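Local coordinates for protein flavin-containing monooxygenase (PDB 6WPU) that probably uses its bound FAD to oxygenate the sulfur of S-allyl-L-cysteine in garlic, as a flavin-containing S-monooxygenase, at residues T91-F105 against R116-F130. Sequence-based numbering, arbitrary orientation.
Sequences TNLPREVMGFLDYPF and RFPGHEEVLDYLERF. With FAD (flavin-adenine dinucleotide), chain B.
Tyr126 reaches from helix 120-133 into the turn Phe100-Tyr103, its OH donating to Tyr103 O (2.5 Å) and accepting from Phe100 N. Tyrosine suits the place: its flat ring fills the core while the OH satisfies both backbone groups. Phe105 CB sits over one ring face, a CH-pi contact 4.1 Å from the Tyr126 centroid. With CG anti to the backbone N (chi1 -176°), the Phe105 ring reaches across Tyr126 CD1 to Val123, its plane 36° from that of Tyr126. A phenylalanine replacing Tyr126 would probably leave Phe100 N and Tyr103 O without their shared hydroxyl. Phe130 turns its edge to the Tyr103 face, an offset edge-to-face pair. This tight cluster belongs to the FAD-binding part of the flavin monooxygenase fold: Phe100 packs on helix 32-43, and Asn92 N donates to FAD O4 (2.8 Å). Toward Arg116 salt bridges join the rings, since buried charges need mates: Arg95 NH2 meets the anti lone pair of Glu122 OE1, and Arg116 NE bonds almost straight (173°) to Glu96 OE1. Backbone O of Asp113 accepts from Arg95 NH1; its N donates to Glu122 OE2. Pro94 CB makes an off-centre CH-pi contact with Phe117. Tyr103 and Arg129 are more open to solvent.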
ATOM      1  N   THR A  91      -2.644   4.166 -12.628  1.00 40.92           N
ATOM      2  CA  THR A  91      -3.297   3.248 -11.700  1.00 40.46           C
ATOM      3  C   THR A  91      -3.366   1.855 -12.319  1.00 42.10           C
ATOM      4  O   THR A  91      -3.470   1.701 -13.539  1.00 36.13           O
ATOM      5  CB  THR A  91      -4.712   3.739 -11.319  1.00 40.29           C
ATOM      6  OG1 THR A  91      -5.617   3.645 -12.437  1.00 36.69           O
ATOM      7  CG2 THR A  91      -4.674   5.177 -10.832  1.00 35.80           C
ATOM      8  N   ASN A  92      -3.265   0.826 -11.476  1.00 43.92           N
ATOM      9  CA  ASN A  92      -3.461  -0.544 -11.948  1.00 41.29           C
ATOM     10  C   ASN A  92      -4.881  -1.027 -11.706  1.00 41.87           C
ATOM     11  O   ASN A  92      -5.169  -2.209 -11.896  1.00 44.50           O
ATOM     12  CB  ASN A  92      -2.451  -1.505 -11.306  1.00 36.65           C
ATOM     13  CG  ASN A  92      -2.519  -1.515  -9.796  1.00 42.40           C
ATOM     14  OD1 ASN A  92      -3.531  -1.161  -9.195  1.00 42.42           O
ATOM     15  ND2 ASN A  92      -1.425  -1.903  -9.168  1.00 47.47           N
ATOM     16  N   LEU A  93      -5.768  -0.133 -11.274  1.00 43.13           N
ATOM     17  CA  LEU A  93      -7.191  -0.376 -11.107  1.00 42.89           C
ATOM     18  C   LEU A  93      -7.948   0.718 -11.844  1.00 39.35           C
ATOM     19  O   LEU A  93      -7.477   1.863 -11.898  1.00 39.44           O
ATOM     20  CB  LEU A  93      -7.579  -0.369  -9.620  1.00 40.49           C
ATOM     21  CG  LEU A  93      -6.958  -1.434  -8.718  1.00 36.26           C
ATOM     22  CD1 LEU A  93      -7.271  -1.101  -7.267  1.00 36.53           C
ATOM     23  CD2 LEU A  93      -7.506  -2.812  -9.095  1.00 39.34           C
ATOM     24  N   PRO A  94      -9.087   0.400 -12.453  1.00 37.53           N
ATOM     25  CA  PRO A  94      -9.899   1.450 -13.076  1.00 45.40           C
ATOM     26  C   PRO A  94     -10.406   2.403 -12.011  1.00 47.75           C
ATOM     27  O   PRO A  94     -10.624   2.019 -10.859  1.00 43.63           O
ATOM     28  CB  PRO A  94     -11.044   0.678 -13.736  1.00 44.12           C
ATOM     29  CG  PRO A  94     -11.161  -0.565 -12.924  1.00 45.42           C
ATOM     30  CD  PRO A  94      -9.786  -0.897 -12.416  1.00 41.49           C
ATOM     31  N   ARG A  95     -10.546   3.673 -12.394  1.00 45.01           N
ATOM     32  CA  ARG A  95     -10.769   4.697 -11.380  1.00 39.46           C
ATOM     33  C   ARG A  95     -12.107   4.506 -10.665  1.00 42.74           C
ATOM     34  O   ARG A  95     -12.227   4.883  -9.493  1.00 43.59           O
ATOM     35  CB  ARG A  95     -10.660   6.091 -12.008  1.00 41.91           C
ATOM     36  CG  ARG A  95     -11.714   6.402 -13.071  1.00 45.38           C
ATOM     37  CD  ARG A  95     -11.339   7.652 -13.874  1.00 46.73           C
ATOM     38  NE  ARG A  95     -11.329   8.873 -13.064  1.00 44.29           N
ATOM     39  CZ  ARG A  95     -10.626   9.968 -13.354  1.00 48.72           C
ATOM     40  NH1 ARG A  95      -9.836   9.998 -14.425  1.00 43.68           N
ATOM     41  NH2 ARG A  95     -10.697  11.038 -12.562  1.00 47.57           N
ATOM     42  N   GLU A  96     -13.110   3.907 -11.328  1.00 45.67           N
ATOM     43  CA  GLU A  96     -14.391   3.671 -10.660  1.00 46.50           C
ATOM     44  C   GLU A  96     -14.222   2.759  -9.452  1.00 50.01           C
ATOM     45  O   GLU A  96     -14.881   2.948  -8.423  1.00 48.52           O
ATOM     46  CB  GLU A  96     -15.421   3.070 -11.625  1.00 45.34           C
ATOM     47  CG  GLU A  96     -15.778   3.925 -12.844  1.00 44.94           C
ATOM     48  CD  GLU A  96     -14.830   3.686 -14.024  1.00 58.89           C
ATOM     49  OE1 GLU A  96     -13.992   2.758 -13.948  1.00 49.13           O
ATOM     50  OE2 GLU A  96     -14.929   4.429 -15.026  1.00 61.27           O
ATOM     51  N   VAL A  97     -13.334   1.767  -9.562  1.00 46.84           N
ATOM     52  CA  VAL A  97     -13.117   0.796  -8.491  1.00 43.73           C
ATOM     53  C   VAL A  97     -12.404   1.437  -7.305  1.00 43.30           C
ATOM     54  O   VAL A  97     -12.663   1.074  -6.151  1.00 48.49           O
ATOM     55  CB  VAL A  97     -12.337  -0.414  -9.053  1.00 47.21           C
ATOM     56  CG1 VAL A  97     -11.468  -1.087  -7.992  1.00 50.55           C
ATOM     57  CG2 VAL A  97     -13.282  -1.406  -9.646  1.00 50.28           C
ATOM     58  N   MET A  98     -11.525   2.409  -7.561  1.00 40.86           N
ATOM     59  CA  MET A  98     -10.617   2.929  -6.542  1.00 40.02           C
ATOM     60  C   MET A  98     -11.252   3.907  -5.560  1.00 37.50           C
ATOM     61  O   MET A  98     -10.709   4.088  -4.464  1.00 36.86           O
ATOM     62  CB  MET A  98      -9.447   3.645  -7.203  1.00 39.44           C
ATOM     63  CG  MET A  98      -8.440   2.747  -7.846  1.00 41.16           C
ATOM     64  SD  MET A  98      -7.181   3.745  -8.659  1.00 40.09           S
ATOM     65  CE  MET A  98      -6.521   4.734  -7.322  1.00 34.67           C
ATOM     66  N   GLY A  99     -12.343   4.570  -5.927  1.00 36.31           N
ATOM     67  CA  GLY A  99     -12.825   5.686  -5.128  1.00 45.74           C
ATOM     68  C   GLY A  99     -13.432   5.269  -3.797  1.00 41.48           C
ATOM     69  O   GLY A  99     -13.975   4.179  -3.638  1.00 40.99           O
ATOM     70  N   PHE A 100     -13.327   6.164  -2.817  1.00 43.02           N
ATOM     71  CA  PHE A 100     -14.108   6.028  -1.593  1.00 44.74           C
ATOM     72  C   PHE A 100     -15.588   5.807  -1.903  1.00 43.02           C
ATOM     73  O   PHE A 100     -16.127   6.305  -2.897  1.00 44.67           O
ATOM     74  CB  PHE A 100     -13.928   7.264  -0.717  1.00 38.05           C
ATOM     75  CG  PHE A 100     -12.528   7.414  -0.173  1.00 35.16           C
ATOM     76  CD1 PHE A 100     -12.048   6.525   0.767  1.00 30.29           C
ATOM     77  CD2 PHE A 100     -11.708   8.450  -0.595  1.00 32.73           C
ATOM     78  CE1 PHE A 100     -10.778   6.654   1.270  1.00 30.98           C
ATOM     79  CE2 PHE A 100     -10.437   8.594  -0.097  1.00 35.33           C
ATOM     80  CZ  PHE A 100      -9.956   7.691   0.837  1.00 34.23           C
ATOM     81  N   LEU A 101     -16.244   5.039  -1.030  1.00 43.70           N
ATOM     82  CA  LEU A 101     -17.605   4.577  -1.294  1.00 49.04           C
ATOM     83  C   LEU A 101     -18.599   5.726  -1.442  1.00 45.73           C
ATOM     84  O   LEU A 101     -19.606   5.587  -2.146  1.00 44.96           O
ATOM     85  CB  LEU A 101     -18.049   3.636  -0.171  1.00 48.44           C
ATOM     86  CG  LEU A 101     -17.197   2.368  -0.078  1.00 50.85           C
ATOM     87  CD1 LEU A 101     -17.576   1.544   1.129  1.00 55.65           C
ATOM     88  CD2 LEU A 101     -17.314   1.554  -1.368  1.00 51.48           C
ATOM     89  N   ASP A 102     -18.368   6.854  -0.780  1.00 47.64           N
ATOM     90  CA  ASP A 102     -19.307   7.967  -0.898  1.00 53.17           C
ATOM     91  C   ASP A 102     -18.686   9.154  -1.626  1.00 50.15           C
ATOM     92  O   ASP A 102     -19.143  10.287  -1.472  1.00 49.97           O
ATOM     93  CB  ASP A 102     -19.828   8.383   0.481  1.00 48.64           C
ATOM     94  CG  ASP A 102     -18.738   8.977   1.358  1.00 51.44           C
ATOM     95  OD1 ASP A 102     -17.542   8.899   0.983  1.00 49.89           O
ATOM     96  OD2 ASP A 102     -19.080   9.540   2.417  1.00 50.68           O
ATOM     97  N   TYR A 103     -17.654   8.911  -2.428  1.00 47.61           N
ATOM     98  CA  TYR A 103     -16.922   9.984  -3.098  1.00 41.62           C
ATOM     99  C   TYR A 103     -16.345   9.428  -4.388  1.00 45.16           C
ATOM    100  O   TYR A 103     -15.151   9.118  -4.473  1.00 42.92           O
ATOM    101  CB  TYR A 103     -15.820  10.534  -2.191  1.00 36.44           C
ATOM    102  CG  TYR A 103     -15.345  11.897  -2.610  1.00 47.50           C
ATOM    103  CD1 TYR A 103     -16.228  12.975  -2.657  1.00 48.81           C
ATOM    104  CD2 TYR A 103     -14.013  12.113  -2.955  1.00 45.77           C
ATOM    105  CE1 TYR A 103     -15.796  14.232  -3.034  1.00 49.06           C
ATOM    106  CE2 TYR A 103     -13.568  13.363  -3.337  1.00 48.41           C
ATOM    107  CZ  TYR A 103     -14.461  14.417  -3.375  1.00 50.59           C
ATOM    108  OH  TYR A 103     -14.014  15.656  -3.755  1.00 51.98           O
ATOM    109  N   PRO A 104     -17.175   9.284  -5.423  1.00 46.22           N
ATOM    110  CA  PRO A 104     -16.737   8.579  -6.637  1.00 44.68           C
ATOM    111  C   PRO A 104     -15.533   9.237  -7.288  1.00 46.44           C
ATOM    112  O   PRO A 104     -15.462  10.459  -7.415  1.00 49.87           O
ATOM    113  CB  PRO A 104     -17.965   8.651  -7.548  1.00 43.56           C
ATOM    114  CG  PRO A 104     -19.125   8.757  -6.585  1.00 48.04           C
ATOM    115  CD  PRO A 104     -18.611   9.595  -5.449  1.00 46.26           C
ATOM    116  N   PHE A 105     -14.583   8.404  -7.717  1.00 46.17           N
ATOM    117  CA  PHE A 105     -13.363   8.883  -8.367  1.00 50.08           C
ATOM    118  C   PHE A 105     -13.646   9.130  -9.853  1.00 52.82           C
ATOM    119  O   PHE A 105     -13.047   8.532 -10.752  1.00 51.51           O
ATOM    120  CB  PHE A 105     -12.233   7.878  -8.147  1.00 44.77           C
ATOM    121  CG  PHE A 105     -10.876   8.309  -8.683  1.00 45.37           C
ATOM    122  CD1 PHE A 105     -10.630   9.615  -9.084  1.00 45.27           C
ATOM    123  CD2 PHE A 105      -9.837   7.384  -8.777  1.00 41.45           C
ATOM    124  CE1 PHE A 105      -9.385   9.989  -9.572  1.00 45.63           C
ATOM    125  CE2 PHE A 105      -8.583   7.754  -9.264  1.00 42.54           C
ATOM    126  CZ  PHE A 105      -8.356   9.054  -9.664  1.00 42.22           C
ATOM    127  N   ARG A 116      -9.641   6.384 -17.849  1.00 45.29           N
ATOM    128  CA  ARG A 116     -10.149   5.401 -16.903  1.00 48.36           C
ATOM    129  C   ARG A 116      -9.054   4.911 -15.972  1.00 47.31           C
ATOM    130  O   ARG A 116      -9.302   4.676 -14.781  1.00 45.40           O
ATOM    131  CB  ARG A 116     -10.778   4.225 -17.649  1.00 54.06           C
ATOM    132  CG  ARG A 116     -11.357   3.193 -16.714  1.00 53.03           C
ATOM    133  CD  ARG A 116     -12.541   2.525 -17.315  1.00 53.62           C
ATOM    134  NE  ARG A 116     -13.157   1.620 -16.357  1.00 54.66           N
ATOM    135  CZ  ARG A 116     -13.408   0.337 -16.596  1.00 57.38           C
ATOM    136  NH1 ARG A 116     -13.099  -0.189 -17.783  1.00 49.03           N
ATOM    137  NH2 ARG A 116     -13.976  -0.410 -15.649  1.00 55.08           N
ATOM    138  N   PHE A 117      -7.834   4.740 -16.494  1.00 44.22           N
ATOM    139  CA  PHE A 117      -6.662   4.409 -15.682  1.00 45.80           C
ATOM    140  C   PHE A 117      -5.728   5.606 -15.729  1.00 43.76           C
ATOM    141  O   PHE A 117      -4.832   5.667 -16.582  1.00 47.28           O
ATOM    142  CB  PHE A 117      -5.945   3.152 -16.181  1.00 42.36           C
ATOM    143  CG  PHE A 117      -6.728   1.878 -16.023  1.00 39.48           C
ATOM    144  CD1 PHE A 117      -7.744   1.563 -16.908  1.00 39.19           C
ATOM    145  CD2 PHE A 117      -6.402   0.969 -15.027  1.00 39.59           C
ATOM    146  CE1 PHE A 117      -8.442   0.373 -16.789  1.00 40.21           C
ATOM    147  CE2 PHE A 117      -7.098  -0.219 -14.894  1.00 37.01           C
ATOM    148  CZ  PHE A 117      -8.116  -0.521 -15.774  1.00 39.02           C
ATOM    149  N   PRO A 118      -5.909   6.596 -14.864  1.00 45.97           N
ATOM    150  CA  PRO A 118      -5.145   7.839 -14.988  1.00 42.09           C
ATOM    151  C   PRO A 118      -3.770   7.729 -14.341  1.00 36.51           C
ATOM    152  O   PRO A 118      -3.429   6.751 -13.673  1.00 36.65           O
ATOM    153  CB  PRO A 118      -6.027   8.848 -14.250  1.00 41.96           C
ATOM    154  CG  PRO A 118      -6.655   8.010 -13.156  1.00 42.62           C
ATOM    155  CD  PRO A 118      -6.969   6.702 -13.838  1.00 42.09           C
ATOM    156  N   GLY A 119      -2.989   8.780 -14.532  1.00 41.41           N
ATOM    157  CA  GLY A 119      -1.701   8.876 -13.882  1.00 39.05           C
ATOM    158  C   GLY A 119      -1.823   9.279 -12.427  1.00 39.86           C
ATOM    159  O   GLY A 119      -2.864   9.760 -11.970  1.00 34.69           O
ATOM    160  N   HIS A 120      -0.714   9.092 -11.698  1.00 35.47           N
ATOM    161  CA  HIS A 120      -0.715   9.332 -10.261  1.00 35.43           C
ATOM    162  C   HIS A 120      -1.151  10.754  -9.914  1.00 39.99           C
ATOM    163  O   HIS A 120      -1.756  10.970  -8.855  1.00 38.34           O
ATOM    164  CB  HIS A 120       0.674   9.050  -9.689  1.00 35.52           C
ATOM    165  CG  HIS A 120       1.769   9.780 -10.391  1.00 37.51           C
ATOM    166  ND1 HIS A 120       2.078  11.093 -10.118  1.00 34.90           N
ATOM    167  CD2 HIS A 120       2.622   9.385 -11.371  1.00 39.13           C
ATOM    168  CE1 HIS A 120       3.077  11.477 -10.895  1.00 41.00           C
ATOM    169  NE2 HIS A 120       3.426  10.460 -11.664  1.00 36.50           N
ATOM    170  N   GLU A 121      -0.855  11.731 -10.779  1.00 41.28           N
ATOM    171  CA  GLU A 121      -1.267  13.109 -10.507  1.00 44.03           C
ATOM    172  C   GLU A 121      -2.773  13.207 -10.322  1.00 42.11           C
ATOM    173  O   GLU A 121      -3.258  13.989  -9.496  1.00 41.90           O
ATOM    174  CB  GLU A 121      -0.820  14.031 -11.641  1.00 52.53           C
ATOM    175  CG  GLU A 121       0.365  14.916 -11.309  1.00 66.32           C
ATOM    176  CD  GLU A 121       1.087  15.411 -12.553  1.00 76.60           C
ATOM    177  OE1 GLU A 121       2.326  15.257 -12.615  1.00 80.43           O
ATOM    178  OE2 GLU A 121       0.417  15.942 -13.468  1.00 82.54           O
ATOM    179  N   GLU A 122      -3.529  12.430 -11.093  1.00 44.25           N
ATOM    180  CA  GLU A 122      -4.979  12.479 -10.991  1.00 45.14           C
ATOM    181  C   GLU A 122      -5.453  11.891  -9.670  1.00 44.04           C
ATOM    182  O   GLU A 122      -6.447  12.356  -9.108  1.00 39.04           O
ATOM    183  CB  GLU A 122      -5.603  11.745 -12.181  1.00 45.45           C
ATOM    184  CG  GLU A 122      -7.125  11.808 -12.270  1.00 52.85           C
ATOM    185  CD  GLU A 122      -7.674  13.144 -12.799  1.00 52.25           C
ATOM    186  OE1 GLU A 122      -8.917  13.292 -12.820  1.00 54.10           O
ATOM    187  OE2 GLU A 122      -6.885  14.034 -13.191  1.00 53.73           O
ATOM    188  N   VAL A 123      -4.752  10.885  -9.148  1.00 39.42           N
ATOM    189  CA  VAL A 123      -5.143  10.318  -7.865  1.00 36.45           C
ATOM    190  C   VAL A 123      -4.845  11.306  -6.747  1.00 40.82           C
ATOM    191  O   VAL A 123      -5.660  11.501  -5.831  1.00 33.20           O
ATOM    192  CB  VAL A 123      -4.435   8.973  -7.635  1.00 35.12           C
ATOM    193  CG1 VAL A 123      -4.874   8.359  -6.315  1.00 34.93           C
ATOM    194  CG2 VAL A 123      -4.699   8.041  -8.784  1.00 35.50           C
ATOM    195  N   LEU A 124      -3.681  11.960  -6.815  1.00 37.16           N
ATOM    196  CA  LEU A 124      -3.340  12.955  -5.809  1.00 36.70           C
ATOM    197  C   LEU A 124      -4.360  14.088  -5.791  1.00 39.79           C
ATOM    198  O   LEU A 124      -4.794  14.525  -4.718  1.00 37.53           O
ATOM    199  CB  LEU A 124      -1.936  13.505  -6.050  1.00 34.19           C
ATOM    200  CG  LEU A 124      -1.484  14.565  -5.032  1.00 37.04           C
ATOM    201  CD1 LEU A 124      -1.347  13.932  -3.661  1.00 34.56           C
ATOM    202  CD2 LEU A 124      -0.174  15.224  -5.457  1.00 32.32           C
ATOM    203  N   ASP A 125      -4.754  14.574  -6.970  1.00 39.05           N
ATOM    204  CA  ASP A 125      -5.755  15.628  -7.027  1.00 41.60           C
ATOM    205  C   ASP A 125      -7.062  15.159  -6.399  1.00 43.40           C
ATOM    206  O   ASP A 125      -7.731  15.920  -5.694  1.00 40.26           O
ATOM    207  CB  ASP A 125      -5.966  16.068  -8.480  1.00 51.39           C
ATOM    208  CG  ASP A 125      -6.920  17.260  -8.604  1.00 76.97           C
ATOM    209  OD1 ASP A 125      -6.652  18.317  -7.984  1.00 86.06           O
ATOM    210  OD2 ASP A 125      -7.935  17.144  -9.329  1.00 86.54           O
ATOM    211  N   TYR A 126      -7.419  13.894  -6.620  1.00 42.71           N
ATOM    212  CA  TYR A 126      -8.611  13.329  -6.003  1.00 39.51           C
ATOM    213  C   TYR A 126      -8.511  13.364  -4.480  1.00 41.22           C
ATOM    214  O   TYR A 126      -9.450  13.790  -3.797  1.00 38.60           O
ATOM    215  CB  TYR A 126      -8.814  11.905  -6.523  1.00 38.62           C
ATOM    216  CG  TYR A 126      -9.873  11.092  -5.817  1.00 40.07           C
ATOM    217  CD1 TYR A 126     -11.225  11.261  -6.104  1.00 38.56           C
ATOM    218  CD2 TYR A 126      -9.518  10.135  -4.874  1.00 38.36           C
ATOM    219  CE1 TYR A 126     -12.194  10.501  -5.459  1.00 36.98           C
ATOM    220  CE2 TYR A 126     -10.473   9.376  -4.232  1.00 39.21           C
ATOM    221  CZ  TYR A 126     -11.808   9.561  -4.527  1.00 39.53           C
ATOM    222  OH  TYR A 126     -12.745   8.801  -3.872  1.00 42.14           O
ATOM    223  N   LEU A 127      -7.365  12.945  -3.924  1.00 40.59           N
ATOM    224  CA  LEU A 127      -7.205  12.979  -2.471  1.00 38.77           C
ATOM    225  C   LEU A 127      -7.232  14.410  -1.943  1.00 46.00           C
ATOM    226  O   LEU A 127      -7.755  14.664  -0.850  1.00 44.16           O
ATOM    227  CB  LEU A 127      -5.909  12.284  -2.057  1.00 35.33           C
ATOM    228  CG  LEU A 127      -5.814  10.793  -2.391  1.00 37.68           C
ATOM    229  CD1 LEU A 127      -4.439  10.245  -1.982  1.00 31.12           C
ATOM    230  CD2 LEU A 127      -6.932  10.030  -1.716  1.00 33.34           C
ATOM    231  N   GLU A 128      -6.682  15.360  -2.703  1.00 46.39           N
ATOM    232  CA  GLU A 128      -6.715  16.752  -2.265  1.00 42.66           C
ATOM    233  C   GLU A 128      -8.136  17.298  -2.287  1.00 40.15           C
ATOM    234  O   GLU A 128      -8.543  18.007  -1.358  1.00 40.19           O
ATOM    235  CB  GLU A 128      -5.785  17.603  -3.130  1.00 43.41           C
ATOM    236  CG  GLU A 128      -4.299  17.324  -2.864  1.00 44.37           C
ATOM    237  CD  GLU A 128      -3.378  17.898  -3.939  1.00 51.35           C
ATOM    238  OE1 GLU A 128      -3.895  18.411  -4.958  1.00 55.14           O
ATOM    239  OE2 GLU A 128      -2.136  17.826  -3.765  1.00 52.46           O
ATOM    240  N   ARG A 129      -8.905  16.977  -3.335  1.00 39.54           N
ATOM    241  CA  ARG A 129     -10.313  17.359  -3.363  1.00 43.40           C
ATOM    242  C   ARG A 129     -11.064  16.731  -2.192  1.00 43.13           C
ATOM    243  O   ARG A 129     -11.868  17.395  -1.528  1.00 47.22           O
ATOM    244  CB  ARG A 129     -10.955  16.950  -4.694  1.00 46.49           C
ATOM    245  CG  ARG A 129     -10.470  17.710  -5.929  1.00 51.48           C
ATOM    246  CD  ARG A 129     -11.399  17.503  -7.143  1.00 58.76           C
ATOM    247  NE  ARG A 129     -11.162  16.241  -7.839  1.00 70.10           N
ATOM    248  CZ  ARG A 129     -12.039  15.237  -7.939  1.00 76.88           C
ATOM    249  NH1 ARG A 129     -11.703  14.133  -8.613  1.00 77.11           N
ATOM    250  NH2 ARG A 129     -13.246  15.325  -7.382  1.00 68.81           N
ATOM    251  N   PHE A 130     -10.808  15.447  -1.932  1.00 41.31           N
ATOM    252  CA  PHE A 130     -11.367  14.774  -0.768  1.00 37.06           C
ATOM    253  C   PHE A 130     -11.040  15.539   0.508  1.00 38.14           C
ATOM    254  O   PHE A 130     -11.936  15.863   1.292  1.00 38.51           O
ATOM    255  CB  PHE A 130     -10.829  13.335  -0.690  1.00 31.10           C
ATOM    256  CG  PHE A 130     -11.322  12.558   0.506  1.00 38.35           C
ATOM    257  CD1 PHE A 130     -10.723  12.712   1.756  1.00 33.17           C
ATOM    258  CD2 PHE A 130     -12.382  11.671   0.381  1.00 37.08           C
ATOM    259  CE1 PHE A 130     -11.173  12.002   2.858  1.00 40.33           C
ATOM    260  CE2 PHE A 130     -12.843  10.954   1.486  1.00 40.53           C
ATOM    261  CZ  PHE A 130     -12.239  11.119   2.723  1.00 39.45           C
TER
HETATM  262  PA  FAD B 501       0.717   6.155   2.472  1.00 31.96           P
HETATM  263  O1A FAD B 501       0.258   6.672   1.107  1.00 27.94           O
HETATM  264  O2A FAD B 501       2.053   5.634   2.652  1.00 25.37           O
HETATM  265  O5B FAD B 501       0.679   7.228   3.538  1.00 34.12           O
HETATM  266  C5B FAD B 501       1.221   7.173   4.853  1.00 31.17           C
HETATM  267  C4B FAD B 501       1.465   8.595   5.405  1.00 31.74           C
HETATM  268  O4B FAD B 501       1.889   8.624   6.739  1.00 30.96           O
HETATM  269  C3B FAD B 501       2.476   9.368   4.601  1.00 34.37           C
HETATM  270  O3B FAD B 501       1.971  10.607   4.226  1.00 34.74           O
HETATM  271  C2B FAD B 501       3.631   9.544   5.522  1.00 35.74           C
HETATM  272  O2B FAD B 501       4.335  10.714   5.304  1.00 32.34           O
HETATM  273  C1B FAD B 501       2.937   9.548   6.853  1.00 31.34           C
HETATM  274  N9A FAD B 501       3.775   9.132   7.955  1.00 32.86           N
HETATM  275  C8A FAD B 501       4.572   7.994   7.981  1.00 35.37           C
HETATM  276  N7A FAD B 501       5.214   7.919   9.154  1.00 33.29           N
HETATM  277  C5A FAD B 501       4.880   9.024   9.941  1.00 35.91           C
HETATM  278  C6A FAD B 501       5.242   9.468  11.211  1.00 30.52           C
HETATM  279  N6A FAD B 501       6.163   8.721  12.034  1.00 29.53           N
HETATM  280  N1A FAD B 501       4.705  10.601  11.698  1.00 33.72           N
HETATM  281  C2A FAD B 501       3.837  11.349  10.968  1.00 30.90           C
HETATM  282  N3A FAD B 501       3.458  10.963   9.727  1.00 29.23           N
HETATM  283  C4A FAD B 501       3.958   9.816   9.190  1.00 31.42           C
HETATM  284  N1  FAD B 501      -3.777   1.711  -4.822  1.00 31.60           N
HETATM  285  C2  FAD B 501      -4.845   2.022  -5.736  1.00 35.09           C
HETATM  286  O2  FAD B 501      -6.104   2.197  -5.277  1.00 44.49           O
HETATM  287  N3  FAD B 501      -4.623   2.041  -7.095  1.00 42.76           N
HETATM  288  C4  FAD B 501      -3.353   1.844  -7.595  1.00 35.31           C
HETATM  289  O4  FAD B 501      -3.100   1.872  -8.927  1.00 40.92           O
HETATM  290  C4X FAD B 501      -2.191   1.760  -6.690  1.00 39.36           C
HETATM  291  N5  FAD B 501      -0.899   1.804  -7.200  1.00 37.80           N
HETATM  292  C5X FAD B 501       0.179   1.764  -6.322  1.00 38.63           C
HETATM  293  C6  FAD B 501       1.483   1.795  -6.837  1.00 35.07           C
HETATM  294  C7  FAD B 501       2.559   1.770  -5.957  1.00 38.98           C
HETATM  295  C7M FAD B 501       3.954   1.792  -6.521  1.00 35.51           C
HETATM  296  C8  FAD B 501       2.349   1.709  -4.580  1.00 40.64           C
HETATM  297  C8M FAD B 501       3.487   1.669  -3.611  1.00 38.15           C
HETATM  298  C9  FAD B 501       1.049   1.674  -4.064  1.00 34.96           C
HETATM  299  C9A FAD B 501      -0.033   1.701  -4.932  1.00 35.51           C
HETATM  300  N10 FAD B 501      -1.368   1.684  -4.400  1.00 33.75           N
HETATM  301  C10 FAD B 501      -2.462   1.720  -5.276  1.00 31.05           C
HETATM  302  C1' FAD B 501      -1.589   1.572  -2.949  1.00 38.84           C
HETATM  303  C2' FAD B 501      -1.424   2.796  -2.073  1.00 42.88           C
HETATM  304  O2' FAD B 501      -0.565   2.487  -1.055  1.00 56.56           O
HETATM  305  C3' FAD B 501      -2.790   3.053  -1.479  1.00 44.39           C
HETATM  306  O3' FAD B 501      -3.502   3.533  -2.553  1.00 53.07           O
HETATM  307  C4' FAD B 501      -2.843   4.083  -0.357  1.00 43.47           C
HETATM  308  O4' FAD B 501      -2.150   5.197  -0.785  1.00 43.29           O
HETATM  309  C5' FAD B 501      -2.347   3.625   1.019  1.00 39.46           C
HETATM  310  O5' FAD B 501      -2.168   4.835   1.695  1.00 39.25           O
HETATM  311  P   FAD B 501      -1.706   5.096   3.188  1.00 32.72           P
HETATM  312  O1P FAD B 501      -2.382   6.386   3.789  1.00 35.17           O
HETATM  313  O2P FAD B 501      -1.926   3.713   3.921  1.00 29.17           O
HETATM  314  O3P FAD B 501      -0.068   5.016   3.061  1.00 31.39           O